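Local coordinates for protein signal recognition particle receptor FtsY (Sulfolobus acidocaldarius, PDB 5L3S) that is an SRP54-type receptor for the signal recognition particle that joins a helical bundle to a nucleotide-binding domain of the P-loop fold, at residues 131-139 with 157-168; 78-87 with 259-269. All coordinates share one frame; numbering follows the deposited sequence. Where two conformers were deposited one is given.

In the fold
The two contacts, both partly buried, illustrate how one chain uses different chemistry in different parts of its fold. Interaction 1 lies at the edge of the large sheet, where two neighbouring parallel strands are held by backbone bonds; helices pack on side chains of both faces, while the outer strand stays partly exposed and a turn reaches out to solvent. Interaction 2 sits nearer the centre of the chain and joins two helices that are far apart in sequence, mainly through aliphatic packing and one buried asparagine. The centres of interaction 1 and interaction 2 are about 33 Å apart. The contacts lie on opposite sides of the chain's centre and share no elements. Residues 131-139 and 157-168 fall within the long loop closed by interaction 2.

Interaction 1: residues 131-139 with 157-168; sequences STIIAASDT and VQLIRGKYGADP. With SO4 (sulfate ion), chain X.
Ile134 and Leu159 lie at the middle of a parallel strand pairing at one edge of the large sheet, where strand 158-160 is the outermost strand beside strand 132-137. Ile134 binds on both sides of its partner: its N donates to Gln158 O at 3.1 Å, and its O receives Ile160 N at 2.8 Å in an almost straight bond (179°). Ala136 N then donates to Ile160 O at 3.0 Å. Towards the start of the strands the direct bonding gives way to a water, which donates to Thr132 O and accepts from Gln158 N.

The link between these strands is helix 144-155, so the pair forms a beta-alpha-beta crossover of the P-loop fold, and this helix packs on Leu159 and Ala136. With CG turned away from its backbone N (chi1 179°), Leu159 brings CD1 over the neighbouring strand, 3.6 Å from Ile134 CG2 and also against Ala136 CB. On the other face, Ile133 CD1 comes within 4.0 Å of Ile160 CG1 as the two side chains pass obliquely; helix 168-181 covers Ile133 there.

Past the strands, residues 161-167 swing outward and return at Pro168. Ser137 OG donates to Pro168 O at 2.9 Å, with the donor tilted from the carbonyl plane, while the proline ring rests by Thr139 OG1. The intervening Asp138 touches phosphoaminophosphonic acid-guanylate ester. On the outer side of the edge strand, a sulfate, probably from the crystallisation liquor, is held by two successive amides: Arg161 N points straight at its O3 (2.6 Å) and Gly162 N reaches its O1 at a more bent angle.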
loop_
_atom_site.group_PDB
_atom_site.type_symbol
_atom_site.label_atom_id
_atom_site.label_comp_id
_atom_site.label_asym_id
_atom_site.label_seq_id
_atom_site.Cartn_x
_atom_site.Cartn_y
_atom_site.Cartn_z
ATOM N N SER B 131 -22.827 21.646 2.085
ATOM C CA SER B 131 -23.532 20.535 2.736
ATOM C C SER B 131 -23.224 19.203 2.044
ATOM O O SER B 131 -22.949 19.154 0.837
ATOM C CB SER B 131 -25.045 20.797 2.823
ATOM O OG SER B 131 -25.630 20.994 1.547
ATOM N N THR B 132 -23.223 18.110 2.804
ATOM C CA THR B 132 -22.795 16.825 2.271
ATOM C C THR B 132 -23.567 15.670 2.880
ATOM O O THR B 132 -23.943 15.726 4.049
ATOM C CB THR B 132 -21.299 16.566 2.583
ATOM O OG1 THR B 132 -21.117 16.489 4.002
ATOM C CG2 THR B 132 -20.418 17.674 2.032
ATOM N N ILE B 133 -23.789 14.625 2.095
ATOM C CA ILE B 133 -24.237 13.352 2.657
ATOM C C ILE B 133 -23.366 12.253 2.079
ATOM O O ILE B 133 -22.779 12.402 1.000
ATOM C CB ILE B 133 -25.724 13.033 2.383
ATOM C CG1 ILE B 133 -25.957 12.725 0.907
ATOM C CG2 ILE B 133 -26.631 14.159 2.863
ATOM C CD1 ILE B 133 -27.385 12.329 0.609
ATOM N N ILE B 134 -23.265 11.149 2.808
ATOM C CA ILE B 134 -22.432 10.036 2.397
ATOM C C ILE B 134 -23.324 8.863 2.047
ATOM O O ILE B 134 -24.272 8.563 2.777
ATOM C CB ILE B 134 -21.515 9.594 3.553
ATOM C CG1 ILE B 134 -20.689 10.777 4.058
ATOM C CG2 ILE B 134 -20.659 8.394 3.133
ATOM C CD1 ILE B 134 -19.922 10.505 5.341
ATOM N N ALA B 135 -23.031 8.230 0.913
ATOM C CA ALA B 135 -23.650 6.968 0.538
ATOM C C ALA B 135 -22.742 5.819 0.985
ATOM O O ALA B 135 -21.592 5.710 0.533
ATOM C CB ALA B 135 -23.848 6.913 -0.960
ATOM N N ALA B 136 -23.262 4.962 1.859
ATOM C CA ALA B 136 -22.531 3.785 2.337
ATOM C C ALA B 136 -22.635 2.648 1.331
ATOM O O ALA B 136 -23.286 1.636 1.584
ATOM C CB ALA B 136 -23.061 3.353 3.697
ATOM N N SER B 137 -21.982 2.809 0.185
ATOM C CA SER B 137 -22.123 1.845 -0.908
ATOM C C SER B 137 -21.097 0.691 -0.907
ATOM O O SER B 137 -21.016 -0.050 -1.877
ATOM C CB SER B 137 -22.150 2.561 -2.264
ATOM O OG SER B 137 -23.416 3.173 -2.492
ATOM N N ASP B 138 -20.315 0.557 0.167
ATOM C CA ASP B 138 -19.635 -0.719 0.460
ATOM C C ASP B 138 -20.595 -1.559 1.280
ATOM O O ASP B 138 -20.718 -1.369 2.489
ATOM C CB ASP B 138 -18.354 -0.509 1.264
ATOM C CG ASP B 138 -17.643 -1.825 1.625
ATOM O OD1 ASP B 138 -18.203 -2.926 1.425
ATOM O OD2 ASP B 138 -16.505 -1.745 2.134
ATOM N N THR B 139 -21.271 -2.489 0.622
ATOM C CA THR B 139 -22.261 -3.316 1.297
ATOM C C THR B 139 -21.701 -4.719 1.524
ATOM O O THR B 139 -22.430 -5.650 1.874
ATOM C CB THR B 139 -23.553 -3.429 0.466
ATOM O OG1 THR B 139 -23.241 -4.006 -0.805
ATOM C CG2 THR B 139 -24.170 -2.039 0.228
ATOM N N VAL B 157 -22.930 14.654 9.786
ATOM C CA VAL B 157 -23.547 14.648 8.471
ATOM C C VAL B 157 -24.378 13.394 8.320
ATOM O O VAL B 157 -24.138 12.399 9.005
ATOM C CB VAL B 157 -22.501 14.715 7.335
ATOM C CG1 VAL B 157 -21.718 16.016 7.423
ATOM C CG2 VAL B 157 -21.572 13.519 7.386
ATOM N N GLN B 158 -25.354 13.444 7.423
ATOM C CA GLN B 158 -26.235 12.303 7.193
ATOM C C GLN B 158 -25.555 11.178 6.416
ATOM O O GLN B 158 -24.934 11.409 5.381
ATOM C CB GLN B 158 -27.479 12.745 6.433
ATOM C CG GLN B 158 -28.272 11.580 5.856
ATOM C CD GLN B 158 -29.390 11.121 6.772
ATOM O OE1 GLN B 158 -30.240 11.913 7.163
ATOM N NE2 GLN B 158 -29.392 9.831 7.118
ATOM N N LEU B 159 -25.692 9.953 6.916
ATOM C CA LEU B 159 -25.230 8.771 6.204
ATOM C C LEU B 159 -26.435 8.040 5.632
ATOM O O LEU B 159 -27.391 7.752 6.347
ATOM C CB LEU B 159 -24.492 7.818 7.152
ATOM C CG LEU B 159 -23.987 6.530 6.507
ATOM C CD1 LEU B 159 -22.916 6.841 5.456
ATOM C CD2 LEU B 159 -23.436 5.578 7.570
ATOM N N ILE B 160 -26.387 7.722 4.350
ATOM C CA ILE B 160 -27.456 6.942 3.754
ATOM C C ILE B 160 -26.996 5.478 3.653
ATOM O O ILE B 160 -26.038 5.154 2.940
ATOM C CB ILE B 160 -27.845 7.497 2.379
ATOM C CG1 ILE B 160 -28.275 8.964 2.516
ATOM C CG2 ILE B 160 -28.959 6.659 1.744
ATOM C CD1 ILE B 160 -29.625 9.141 3.203
ATOM N N ARG B 161 -27.668 4.601 4.391
ATOM C CA ARG B 161 -27.284 3.185 4.414
ATOM C C ARG B 161 -28.069 2.351 3.400
ATOM O O ARG B 161 -27.680 1.228 3.071
ATOM C CB ARG B 161 -27.477 2.606 5.822
ATOM C CG ARG B 161 -26.763 3.393 6.910
ATOM C CD ARG B 161 -26.445 2.534 8.132
ATOM N NE ARG B 161 -26.528 3.295 9.380
ATOM C CZ ARG B 161 -25.938 2.937 10.520
ATOM N NH1 ARG B 161 -25.201 1.829 10.572
ATOM N NH2 ARG B 161 -26.078 3.694 11.607
ATOM N N GLY B 162 -29.177 2.903 2.912
ATOM C CA GLY B 162 -30.036 2.190 1.986
ATOM C C GLY B 162 -30.965 1.251 2.741
ATOM O O GLY B 162 -30.848 1.092 3.954
ATOM N N LYS B 163 -31.892 0.627 2.033
ATOM C CA LYS B 163 -32.797 -0.316 2.685
ATOM C C LYS B 163 -32.038 -1.578 3.100
ATOM O O LYS B 163 -30.927 -1.815 2.632
ATOM C CB LYS B 163 -33.982 -0.630 1.776
ATOM C CG LYS B 163 -34.910 0.565 1.609
ATOM C CD LYS B 163 -35.792 0.432 0.376
ATOM C CE LYS B 163 -35.029 0.732 -0.914
ATOM N NZ LYS B 163 -35.212 2.149 -1.389
ATOM N N TYR B 164 -32.627 -2.363 3.999
ATOM C CA TYR B 164 -31.977 -3.583 4.481
ATOM C C TYR B 164 -31.613 -4.505 3.314
ATOM O O TYR B 164 -32.470 -4.851 2.511
ATOM C CB TYR B 164 -32.890 -4.316 5.479
ATOM C CG TYR B 164 -32.203 -5.473 6.167
ATOM C CD1 TYR B 164 -31.095 -5.260 6.972
ATOM C CD2 TYR B 164 -32.656 -6.776 6.005
ATOM C CE1 TYR B 164 -30.459 -6.304 7.597
ATOM C CE2 TYR B 164 -32.022 -7.830 6.629
ATOM C CZ TYR B 164 -30.923 -7.587 7.424
ATOM O OH TYR B 164 -30.279 -8.631 8.058
ATOM N N GLY B 165 -30.330 -4.848 3.204
ATOM C CA GLY B 165 -29.864 -5.752 2.164
ATOM C C GLY B 165 -29.636 -5.122 0.795
ATOM O O GLY B 165 -29.339 -5.820 -0.174
ATOM N N ALA B 166 -29.783 -3.803 0.704
ATOM C CA ALA B 166 -29.588 -3.097 -0.565
ATOM C C ALA B 166 -28.179 -3.297 -1.135
ATOM O O ALA B 166 -27.215 -3.346 -0.385
ATOM C CB ALA B 166 -29.862 -1.609 -0.382
ATOM N N ASP B 167 -28.076 -3.374 -2.463
ATOM C CA ASP B 167 -26.795 -3.485 -3.144
ATOM C C ASP B 167 -26.168 -2.079 -3.320
ATOM O O ASP B 167 -26.850 -1.074 -3.106
ATOM C CB ASP B 167 -26.975 -4.249 -4.476
ATOM C CG ASP B 167 -27.640 -3.415 -5.576
ATOM O OD1 ASP B 167 -27.215 -2.268 -5.846
ATOM O OD2 ASP B 167 -28.580 -3.931 -6.206
ATOM N N PRO B 168 -24.877 -2.000 -3.702
ATOM C CA PRO B 168 -24.234 -0.676 -3.789
ATOM C C PRO B 168 -24.968 0.362 -4.650
ATOM O O PRO B 168 -25.011 1.534 -4.277
ATOM C CB PRO B 168 -22.861 -0.999 -4.373
ATOM C CG PRO B 168 -22.552 -2.381 -3.798
ATOM C CD PRO B 168 -23.897 -3.094 -3.880
HETATM S S SO4 X . -31.013 5.216 5.349
HETATM O O1 SO4 X . -30.928 4.725 3.970
HETATM O O2 SO4 X . -31.652 6.537 5.338
HETATM O O3 SO4 X . -29.678 5.320 5.946
HETATM O O4 SO4 X . -31.819 4.294 6.158
HETATM O O HOH W 1 -25.812 15.875 6.135
#

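Interaction 2: residues 78-87 with 259-269; sequences ITEILTKNQK and ALSLAYELKKP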
loop_
_atom_site.group_PDB
_atom_site.type_symbol
_atom_site.label_atom_id
_atom_site.label_comp_id
_atom_site.label_asym_id
_atom_site.label_seq_id
_atom_site.Cartn_x
_atom_site.Cartn_y
_atom_site.Cartn_z
ATOM N N ILE B 78 10.258 18.226 -14.078
ATOM C CA ILE B 78 9.266 17.578 -13.233
ATOM C C ILE B 78 8.174 18.578 -12.839
ATOM O O ILE B 78 6.978 18.256 -12.880
ATOM C CB ILE B 78 9.910 16.935 -11.988
ATOM C CG1 ILE B 78 10.867 15.815 -12.407
ATOM C CG2 ILE B 78 8.838 16.367 -11.047
ATOM C CD1 ILE B 78 11.570 15.137 -11.240
ATOM N N THR B 79 8.582 19.800 -12.491
ATOM C CA THR B 79 7.621 20.829 -12.092
ATOM C C THR B 79 6.655 21.147 -13.237
ATOM O O THR B 79 5.455 21.312 -13.023
ATOM C CB THR B 79 8.319 22.125 -11.608
ATOM O OG1 THR B 79 9.203 21.818 -10.522
ATOM C CG2 THR B 79 7.289 23.143 -11.128
ATOM N N GLU B 80 7.184 21.206 -14.453
ATOM C CA GLU B 80 6.362 21.465 -15.631
ATOM C C GLU B 80 5.416 20.311 -15.973
ATOM O O GLU B 80 4.281 20.546 -16.385
ATOM C CB GLU B 80 7.240 21.832 -16.829
ATOM C CG GLU B 80 7.829 23.232 -16.731
ATOM C CD GLU B 80 8.747 23.575 -17.889
ATOM O OE1 GLU B 80 8.600 24.678 -18.455
ATOM O OE2 GLU B 80 9.625 22.751 -18.226
ATOM N N ILE B 81 5.881 19.072 -15.803
ATOM C CA ILE B 81 5.048 17.896 -16.063
ATOM C C ILE B 81 3.833 17.861 -15.135
ATOM O O ILE B 81 2.729 17.511 -15.552
ATOM C CB ILE B 81 5.838 16.585 -15.892
ATOM C CG1 ILE B 81 6.868 16.429 -17.009
ATOM C CG2 ILE B 81 4.911 15.397 -15.922
ATOM C CD1 ILE B 81 6.252 16.264 -18.383
ATOM N N LEU B 82 4.049 18.232 -13.878
ATOM C CA LEU B 82 2.990 18.249 -12.880
ATOM C C LEU B 82 2.084 19.476 -13.002
ATOM O O LEU B 82 0.866 19.375 -12.858
ATOM C CB LEU B 82 3.602 18.184 -11.487
ATOM C CG LEU B 82 4.369 16.890 -11.202
ATOM C CD1 LEU B 82 5.206 17.048 -9.955
ATOM C CD2 LEU B 82 3.400 15.711 -11.044
ATOM N N THR B 83 2.680 20.636 -13.261
ATOM C CA THR B 83 1.926 21.887 -13.384
ATOM C C THR B 83 0.958 21.857 -14.570
ATOM O O THR B 83 -0.164 22.357 -14.481
ATOM C CB THR B 83 2.873 23.099 -13.477
ATOM O OG1 THR B 83 3.663 23.170 -12.284
ATOM C CG2 THR B 83 2.093 24.409 -13.636
ATOM N N LYS B 84 1.385 21.238 -15.666
ATOM C CA LYS B 84 0.557 21.135 -16.868
ATOM C C LYS B 84 -0.663 20.230 -16.664
ATOM O O LYS B 84 -1.699 20.412 -17.309
ATOM C CB LYS B 84 1.399 20.630 -18.042
ATOM C CG LYS B 84 0.654 20.545 -19.358
ATOM C CD LYS B 84 1.509 19.925 -20.456
ATOM C CE LYS B 84 0.731 19.838 -21.762
ATOM N NZ LYS B 84 1.518 19.189 -22.845
ATOM N N ASN B 85 -0.545 19.262 -15.761
ATOM C CA ASN B 85 -1.640 18.319 -15.498
ATOM C C ASN B 85 -2.684 18.776 -14.482
ATOM O O ASN B 85 -3.746 18.160 -14.355
ATOM C CB ASN B 85 -1.090 16.951 -15.100
ATOM C CG ASN B 85 -0.828 16.081 -16.295
ATOM O OD1 ASN B 85 -1.763 15.595 -16.926
ATOM N ND2 ASN B 85 0.444 15.901 -16.639
ATOM N N GLN B 86 -2.374 19.844 -13.757
ATOM C CA GLN B 86 -3.304 20.423 -12.793
ATOM C C GLN B 86 -4.613 20.854 -13.448
ATOM O O GLN B 86 -4.623 21.379 -14.564
ATOM C CB GLN B 86 -2.673 21.639 -12.112
ATOM C CG GLN B 86 -1.711 21.309 -10.994
ATOM C CD GLN B 86 -1.204 22.552 -10.296
ATOM O OE1 GLN B 86 -0.762 23.504 -10.941
ATOM N NE2 GLN B 86 -1.279 22.558 -8.968
ATOM N N LYS B 87 -5.710 20.639 -12.733
ATOM C CA LYS B 87 -7.034 21.055 -13.180
ATOM C C LYS B 87 -7.574 22.085 -12.200
ATOM O O LYS B 87 -6.908 22.431 -11.222
ATOM C CB LYS B 87 -7.985 19.856 -13.213
ATOM C CG LYS B 87 -7.519 18.702 -14.084
ATOM C CD LYS B 87 -7.438 19.100 -15.548
ATOM C CE LYS B 87 -7.559 17.880 -16.450
ATOM N NZ LYS B 87 -6.700 16.750 -15.989
ATOM N N ALA B 259 2.941 10.105 -8.062
ATOM C CA ALA B 259 2.430 11.390 -8.574
ATOM C C ALA B 259 3.051 11.773 -9.929
ATOM O O ALA B 259 2.356 12.207 -10.852
ATOM C CB ALA B 259 2.672 12.501 -7.554
ATOM N N LEU B 260 4.365 11.604 -10.041
ATOM C CA LEU B 260 5.071 11.903 -11.280
ATOM C C LEU B 260 4.697 10.913 -12.381
ATOM O O LEU B 260 4.454 11.309 -13.526
ATOM C CB LEU B 260 6.589 11.881 -11.041
ATOM C CG LEU B 260 7.516 12.129 -12.231
ATOM C CD1 LEU B 260 7.081 13.371 -13.026
ATOM C CD2 LEU B 260 8.965 12.267 -11.746
ATOM N N SER B 261 4.653 9.626 -12.034
ATOM C CA SER B 261 4.304 8.586 -13.000
ATOM C C SER B 261 2.897 8.773 -13.580
ATOM O O SER B 261 2.683 8.583 -14.774
ATOM C CB SER B 261 4.450 7.196 -12.375
ATOM O OG SER B 261 5.819 6.900 -12.161
ATOM N N LEU B 262 1.954 9.135 -12.718
ATOM C CA LEU B 262 0.576 9.403 -13.118
ATOM C C LEU B 262 0.480 10.530 -14.143
ATOM O O LEU B 262 -0.205 10.406 -15.161
ATOM C CB LEU B 262 -0.245 9.785 -11.894
ATOM C CG LEU B 262 -0.662 8.659 -10.970
ATOM C CD1 LEU B 262 -1.283 9.257 -9.729
ATOM C CD2 LEU B 262 -1.647 7.797 -11.714
ATOM N N ALA B 263 1.158 11.633 -13.859
ATOM C CA ALA B 263 1.168 12.765 -14.770
ATOM C C ALA B 263 1.888 12.401 -16.060
ATOM O O ALA B 263 1.389 12.668 -17.154
ATOM C CB ALA B 263 1.824 13.965 -14.114
ATOM N N TYR B 264 3.056 11.776 -15.931
ATOM C CA TYR B 264 3.894 11.493 -17.091
ATOM C C TYR B 264 3.265 10.447 -18.018
ATOM O O TYR B 264 3.221 10.640 -19.228
ATOM C CB TYR B 264 5.309 11.069 -16.651
ATOM C CG TYR B 264 6.307 10.958 -17.770
ATOM C CD1 TYR B 264 6.484 9.766 -18.460
ATOM C CD2 TYR B 264 7.083 12.054 -18.143
ATOM C CE1 TYR B 264 7.404 9.670 -19.490
ATOM C CE2 TYR B 264 8.000 11.965 -19.160
ATOM C CZ TYR B 264 8.157 10.775 -19.833
ATOM O OH TYR B 264 9.076 10.702 -20.855
ATOM N N GLU B 265 2.774 9.352 -17.449
ATOM C CA GLU B 265 2.186 8.260 -18.229
ATOM C C GLU B 265 0.710 8.422 -18.592
ATOM O O GLU B 265 0.310 8.096 -19.706
ATOM C CB GLU B 265 2.324 6.934 -17.475
ATOM C CG GLU B 265 3.714 6.389 -17.467
ATOM C CD GLU B 265 4.161 6.008 -18.851
ATOM O OE1 GLU B 265 3.362 5.371 -19.571
ATOM O OE2 GLU B 265 5.301 6.354 -19.220
ATOM N N LEU B 266 -0.096 8.880 -17.640
ATOM C CA LEU B 266 -1.552 8.813 -17.781
ATOM C C LEU B 266 -2.227 10.175 -17.888
ATOM O O LEU B 266 -3.440 10.247 -18.076
ATOM C CB LEU B 266 -2.158 8.049 -16.604
ATOM C CG LEU B 266 -1.615 6.632 -16.405
ATOM C CD1 LEU B 266 -2.245 5.970 -15.191
ATOM C CD2 LEU B 266 -1.849 5.821 -17.660
ATOM N N LYS B 267 -1.438 11.240 -17.768
ATOM C CA LYS B 267 -1.967 12.597 -17.706
ATOM C C LYS B 267 -3.049 12.739 -16.646
ATOM O O LYS B 267 -4.049 13.417 -16.869
ATOM C CB LYS B 267 -2.493 13.068 -19.077
ATOM C CG LYS B 267 -1.398 13.249 -20.119
ATOM C CD LYS B 267 -0.242 14.020 -19.514
ATOM C CE LYS B 267 1.072 13.752 -20.228
ATOM N NZ LYS B 267 2.220 14.237 -19.413
ATOM N N LYS B 268 -2.852 12.091 -15.498
ATOM C CA LYS B 268 -3.831 12.152 -14.416
ATOM C C LYS B 268 -3.257 12.948 -13.252
ATOM O O LYS B 268 -2.092 12.794 -12.904
ATOM C CB LYS B 268 -4.227 10.741 -13.948
ATOM C CG LYS B 268 -5.000 9.956 -14.994
ATOM C CD LYS B 268 -6.381 10.578 -15.236
ATOM C CE LYS B 268 -7.194 9.736 -16.211
ATOM N NZ LYS B 268 -8.412 10.432 -16.695
ATOM N N PRO B 269 -4.067 13.842 -12.672
ATOM C CA PRO B 269 -3.552 14.652 -11.565
ATOM C C PRO B 269 -3.830 14.051 -10.184
ATOM O O PRO B 269 -4.830 13.370 -9.978
ATOM C CB PRO B 269 -4.333 15.954 -11.715
ATOM C CG PRO B 269 -5.676 15.506 -12.261
ATOM C CD PRO B 269 -5.341 14.360 -13.204
#
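Because chi1 of Leu260 is 178°, its CG swings away from the backbone N, and its two methyls spread over helix 78-85: CD2 meets Ile78 CD1 at 3.9 Å, and CD1 nears Ile81 CG2. In Ile81, chi1 of -70° sets CG2 beside the carbonyl carbon, where it presses on Ala263 CB at 3.9 Å. Leu82 reaches the same methyl with CD2. The small Ala263 thus takes three neighbours at the crossing, the third being the amide of Asn85.

That amide is buried, and its rotation is fixed from within its own helix, as ND2 donates to Ile81 O at 3.0 Å with the acceptor close to the amide plane. ND2 then lies 3.5 Å from Ala263 CB, while OD1 makes a close, non-bonded contact with the backbone at Lys267 CA (3.1 Å), where the chain leaves helix 259-266 with a positive phi. The Lys267 side chain crosses that of Asn85 at about a right angle and folds back, its NZ donating to Ala263 O at 2.9 Å. At the end of helix 78-85, Pro269 CB packs against Asn85 O at 3.5 Å, and Lys87 lies across the proline ring.

Tyr264 borders Ile81 and bonds through OH to Asp50 of helix 41-55. Helix segments 78-85 and 259-266 cross at 70°. The last turns of helix 66-85 pack here against the nucleotide-binding domain, consistent with the close union of helical bundle and P-loop domain in SRP54-type proteins.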